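Local coordinates for protein dual specificity phosphatase-like 15 isoform a (PDB 1YZ4) that removes phosphate from phosphotyrosine and phosphoserine or phosphothreonine of proteins, its chain here being the catalytic domain of a dual-specificity phosphatase, at residues E119-K122 / I127-P130; I21-L26 / N86-S91. The protein carries 1 engineered substitution. All coordinates share one frame; numbering follows the deposited sequence.

Contact 1. Residues E119-K122 / I127-P130; sequences EAIK and IANP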
loop_
_atom_site.group_PDB
_atom_site.type_symbol
_atom_site.label_atom_id
_atom_site.label_comp_id
_atom_site.label_asym_id
_atom_site.label_seq_id
_atom_site.Cartn_x
_atom_site.Cartn_y
_atom_site.Cartn_z
ATOM N N GLU A 119 -1.974 9.074 -10.373
ATOM C CA GLU A 119 -3.020 10.038 -10.693
ATOM C C GLU A 119 -4.390 9.464 -10.353
ATOM O O GLU A 119 -5.289 10.186 -9.911
ATOM C CB GLU A 119 -2.964 10.405 -12.181
ATOM C CG GLU A 119 -4.043 11.384 -12.642
ATOM C CD GLU A 119 -3.894 11.778 -14.109
ATOM O OE1 GLU A 119 -4.782 12.485 -14.639
ATOM O OE2 GLU A 119 -2.886 11.382 -14.734
ATOM N N ALA A 120 -4.547 8.160 -10.558
ATOM C CA ALA A 120 -5.814 7.510 -10.259
ATOM C C ALA A 120 -6.001 7.450 -8.743
ATOM O O ALA A 120 -7.112 7.612 -8.230
ATOM C CB ALA A 120 -5.840 6.114 -10.859
ATOM N N ILE A 121 -4.904 7.228 -8.026
ATOM C CA ILE A 121 -4.969 7.168 -6.576
ATOM C C ILE A 121 -5.289 8.554 -6.008
ATOM O O ILE A 121 -6.090 8.677 -5.075
ATOM C CB ILE A 121 -3.643 6.634 -5.988
ATOM C CG1 ILE A 121 -3.447 5.182 -6.429
ATOM C CG2 ILE A 121 -3.664 6.707 -4.465
ATOM C CD1 ILE A 121 -2.170 4.532 -5.911
ATOM N N LYS A 122 -4.684 9.590 -6.588
ATOM C CA LYS A 122 -4.912 10.965 -6.138
ATOM C C LYS A 122 -6.393 11.344 -6.198
ATOM O O LYS A 122 -6.880 12.120 -5.374
ATOM C CB LYS A 122 -4.104 11.960 -6.980
ATOM C CG LYS A 122 -2.613 12.074 -6.621
ATOM C CD LYS A 122 -1.911 13.081 -7.535
ATOM C CE LYS A 122 -0.542 13.516 -7.008
ATOM N NZ LYS A 122 -0.633 14.288 -5.720
ATOM N N ILE A 127 -3.915 13.911 -1.239
ATOM C CA ILE A 127 -2.696 14.192 -0.496
ATOM C C ILE A 127 -1.592 13.258 -0.987
ATOM O O ILE A 127 -0.411 13.522 -0.781
ATOM C CB ILE A 127 -2.889 13.981 1.032
ATOM C CG1 ILE A 127 -3.381 12.559 1.308
ATOM C CG2 ILE A 127 -3.873 15.002 1.582
ATOM C CD1 ILE A 127 -3.427 12.209 2.769
ATOM N N ALA A 128 -1.993 12.175 -1.649
ATOM C CA ALA A 128 -1.058 11.172 -2.163
ATOM C C ALA A 128 0.139 11.797 -2.859
ATOM O O ALA A 128 -0.015 12.540 -3.832
ATOM C CB ALA A 128 -1.771 10.234 -3.114
ATOM N N ASN A 129 1.336 11.481 -2.375
ATOM C CA ASN A 129 2.530 12.050 -2.973
ATOM C C ASN A 129 3.826 11.382 -2.519
ATOM O O ASN A 129 4.411 11.737 -1.496
ATOM C CB ASN A 129 2.558 13.561 -2.686
ATOM C CG ASN A 129 3.880 14.213 -3.055
ATOM O OD1 ASN A 129 4.572 13.777 -3.981
ATOM N ND2 ASN A 129 4.231 15.281 -2.336
ATOM N N PRO A 130 4.281 10.377 -3.270
ATOM C CA PRO A 130 5.529 9.714 -2.880
ATOM C C PRO A 130 6.706 10.653 -3.137
ATOM O O PRO A 130 6.678 11.447 -4.079
ATOM C CB PRO A 130 5.545 8.460 -3.759
ATOM C CG PRO A 130 4.727 8.846 -4.932
ATOM C CD PRO A 130 3.595 9.631 -4.338
#
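Lys122 reaches from the last turn of helix 114-123 to the backbone of Ala128, and its ammonium nitrogen NZ gives a hydrogen bond to Ala128 O at 2.6 Å. The C=O...N angle of 172° puts the ammonium almost straight out from the carbonyl oxygen. The torsions account for this approach: CG stands anti to the carbonyl carbon (chi1 -79°), the next two bonds are extended, and the chain bends only at its end, where chi4 of -65° turns NZ in upon the oxygen. Lower down, the aliphatic part of the lysine runs beside the alanine, Lys122 CG being 4.0 Å from Ala128 CB. One side chain thus supplies both a polar end and an apolar flank to the same residue.

The methyl of Ala128 points toward the helix and also meets Ile121, whose branch CG2 comes to 4.2 Å from Ala128 CB. CG2 is the branch facing this methyl, while CG1 and CD1 run on away from it. The buried surface totals 153 Å², a small patch in which Ala128 supplies most of the loop's share.

The segments are close in sequence, so the contact folds the connection between helices 114-123 and 132-143 back on the end of the first. The Asn129 backbone bonds to Ile95, whose N also binds a sulfate, so loop 127-130 sits against the phosphate-binding loop. Ile121 and Ala128 also touch helix 97-110 through Thr103 and Thr99, and Pro130 touches Thr99 and Thr100, which places the apolar pairing beside that helix.

Contact 2. Residues I21-L26 / N86-S91; sequences IDAKDL and NCLVHS. Engineered in segment 86-91: Ser91 (natural residue Cys). With SO4 (sulfate ion), chain D.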
loop_
_atom_site.group_PDB
_atom_site.type_symbol
_atom_site.label_atom_id
_atom_site.label_comp_id
_atom_site.label_asym_id
_atom_site.label_seq_id
_atom_site.Cartn_x
_atom_site.Cartn_y
_atom_site.Cartn_z
ATOM N N ILE A 21 -2.939 7.521 12.449
ATOM C CA ILE A 21 -4.195 7.658 13.174
ATOM C C ILE A 21 -5.226 6.636 12.694
ATOM O O ILE A 21 -5.915 6.020 13.507
ATOM C CB ILE A 21 -4.752 9.093 13.035
ATOM C CG1 ILE A 21 -3.988 10.016 13.987
ATOM C CG2 ILE A 21 -6.248 9.123 13.328
ATOM C CD1 ILE A 21 -4.346 11.469 13.852
ATOM N N ASP A 22 -5.331 6.447 11.382
ATOM C CA ASP A 22 -6.278 5.473 10.841
ATOM C C ASP A 22 -5.904 4.056 11.298
ATOM O O ASP A 22 -6.771 3.222 11.572
ATOM C CB ASP A 22 -6.288 5.513 9.310
ATOM C CG ASP A 22 -6.576 6.897 8.757
ATOM O OD1 ASP A 22 -7.547 7.531 9.216
ATOM O OD2 ASP A 22 -5.838 7.343 7.853
ATOM N N ALA A 23 -4.603 3.799 11.380
ATOM C CA ALA A 23 -4.083 2.500 11.788
ATOM C C ALA A 23 -4.512 2.073 13.194
ATOM O O ALA A 23 -4.477 0.884 13.514
ATOM C CB ALA A 23 -2.562 2.512 11.695
ATOM N N LYS A 24 -4.906 3.041 14.024
ATOM C CA LYS A 24 -5.328 2.767 15.403
ATOM C C LYS A 24 -6.817 2.984 15.598
ATOM O O LYS A 24 -7.355 2.704 16.666
ATOM C CB LYS A 24 -4.589 3.679 16.386
ATOM C CG LYS A 24 -3.083 3.517 16.384
ATOM C CD LYS A 24 -2.430 4.436 17.411
ATOM C CE LYS A 24 -2.753 5.896 17.144
ATOM N NZ LYS A 24 -2.090 6.794 18.125
ATOM N N ASP A 25 -7.478 3.500 14.570
ATOM C CA ASP A 25 -8.905 3.773 14.643
ATOM C C ASP A 25 -9.741 2.484 14.579
ATOM O O ASP A 25 -10.093 2.010 13.496
ATOM C CB ASP A 25 -9.300 4.711 13.502
ATOM C CG ASP A 25 -10.701 5.260 13.661
ATOM O OD1 ASP A 25 -11.620 4.484 13.997
ATOM O OD2 ASP A 25 -10.883 6.471 13.436
ATOM N N LEU A 26 -10.061 1.938 15.749
ATOM C CA LEU A 26 -10.847 0.709 15.858
ATOM C C LEU A 26 -12.170 0.792 15.113
ATOM O O LEU A 26 -12.649 -0.197 14.568
ATOM C CB LEU A 26 -11.140 0.399 17.324
ATOM C CG LEU A 26 -9.936 0.060 18.185
ATOM C CD1 LEU A 26 -10.391 -0.133 19.627
ATOM C CD2 LEU A 26 -9.265 -1.198 17.640
ATOM N N ASN A 86 -9.011 -7.826 3.991
ATOM C CA ASN A 86 -8.916 -6.410 3.660
ATOM C C ASN A 86 -7.602 -5.879 4.204
ATOM O O ASN A 86 -7.314 -6.007 5.398
ATOM C CB ASN A 86 -10.081 -5.620 4.256
ATOM C CG ASN A 86 -11.400 -5.961 3.611
ATOM O OD1 ASN A 86 -12.038 -6.949 3.964
ATOM N ND2 ASN A 86 -11.813 -5.147 2.648
ATOM N N CYS A 87 -6.805 -5.277 3.329
ATOM C CA CYS A 87 -5.512 -4.772 3.752
ATOM C C CYS A 87 -5.374 -3.263 3.789
ATOM O O CYS A 87 -5.710 -2.567 2.828
ATOM C CB CYS A 87 -4.399 -5.350 2.870
ATOM S SG CYS A 87 -2.725 -4.868 3.398
ATOM N N LEU A 88 -4.876 -2.770 4.918
ATOM C CA LEU A 88 -4.630 -1.346 5.092
ATOM C C LEU A 88 -3.123 -1.118 5.105
ATOM O O LEU A 88 -2.418 -1.662 5.951
ATOM C CB LEU A 88 -5.209 -0.831 6.419
ATOM C CG LEU A 88 -4.510 0.425 6.977
ATOM C CD1 LEU A 88 -4.814 1.631 6.093
ATOM C CD2 LEU A 88 -4.968 0.700 8.401
ATOM N N VAL A 89 -2.625 -0.334 4.160
ATOM C CA VAL A 89 -1.201 -0.024 4.149
ATOM C C VAL A 89 -1.091 1.407 4.682
ATOM O O VAL A 89 -1.784 2.309 4.200
ATOM C CB VAL A 89 -0.601 -0.091 2.723
ATOM C CG1 VAL A 89 0.911 0.100 2.792
ATOM C CG2 VAL A 89 -0.943 -1.430 2.067
ATOM N N HIS A 90 -0.233 1.618 5.675
ATOM C CA HIS A 90 -0.086 2.952 6.243
ATOM C C HIS A 90 1.338 3.363 6.601
ATOM O O HIS A 90 2.221 2.527 6.822
ATOM C CB HIS A 90 -0.963 3.072 7.491
ATOM C CG HIS A 90 -0.434 2.315 8.667
ATOM N ND1 HIS A 90 0.549 2.815 9.493
ATOM C CD2 HIS A 90 -0.735 1.084 9.143
ATOM C CE1 HIS A 90 0.829 1.926 10.431
ATOM N NE2 HIS A 90 0.064 0.867 10.241
ATOM N N SER A 91 1.536 4.677 6.642
ATOM C CA SER A 91 2.799 5.305 7.016
ATOM C C SER A 91 2.349 6.524 7.816
ATOM O O SER A 91 1.210 6.979 7.658
ATOM C CB SER A 91 3.624 5.693 5.782
ATOM O OG SER A 91 2.800 6.046 4.686
HETATM S S SO4 D . 4.473 9.055 5.102
HETATM O O1 SO4 D . 4.765 9.323 6.504
HETATM O O2 SO4 D . 5.444 8.105 4.570
HETATM O O3 SO4 D . 3.139 8.510 4.967
HETATM O O4 SO4 D . 4.531 10.278 4.313
#
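Ala23 sets its methyl over the ring of His90, joining the turn before helix 26-31 to strand 87-91, the strand that leads into the phosphate-binding loop of the protein tyrosine phosphatase fold. This is a CH-pi contact: Ala23 CB stands 3.4 Å from the ring centroid and 12° off the normal, so it lies over the face. Chi1 of 73° places the ring on the turn's side, and chi2 of 82° turns its face to Ala23. His90 NE2 also makes a weak hydrogen bond with Ser39.

Apolar packing adds Leu88, whose branch CD2 reaches Ala23 CA at 3.9 Å.

Polar bonds shape the two sides separately. In the turn, Lys24 N bonds to Ile21 O and Asp25 N to Asp22 O, while Asp22 OD1 bonds to Gln28 NE2 and Asp25, N-cap of the following helix, caps Gln28 N with OD1.

Ser91, after His90, is an engineered replacement for the cysteine predicted to form the phosphocysteine intermediate. A sulfate, probably from the crystallisation liquor, is held by Arg97 NE and by N of Ala93, Ile95 and Ser96; Ser98 N bonds to Ser91 OG, which gives sulfate O3 a 2.5 Å hydrogen bond.

Overall arrangement
Both contacts are partly buried, and each pairs a loop with a regular element, but they share no segment and their centres lie about 17 Å apart. Contact 1 is local, closing a short connection onto the helix just before it; contact 2 brings a turn much earlier in the chain against a strand inside the sheet, with 59 residues between. Their chemistry differs accordingly: an ammonium-to-carbonyl bond beside an apolar patch in contact 1, a methyl over an imidazole face with no hydrogen bond across in contact 2. Helix 97-110 relates them, since Ile121, Ala128 and Pro130 from contact 1, and Val89 and Ser91 from contact 2, touch it.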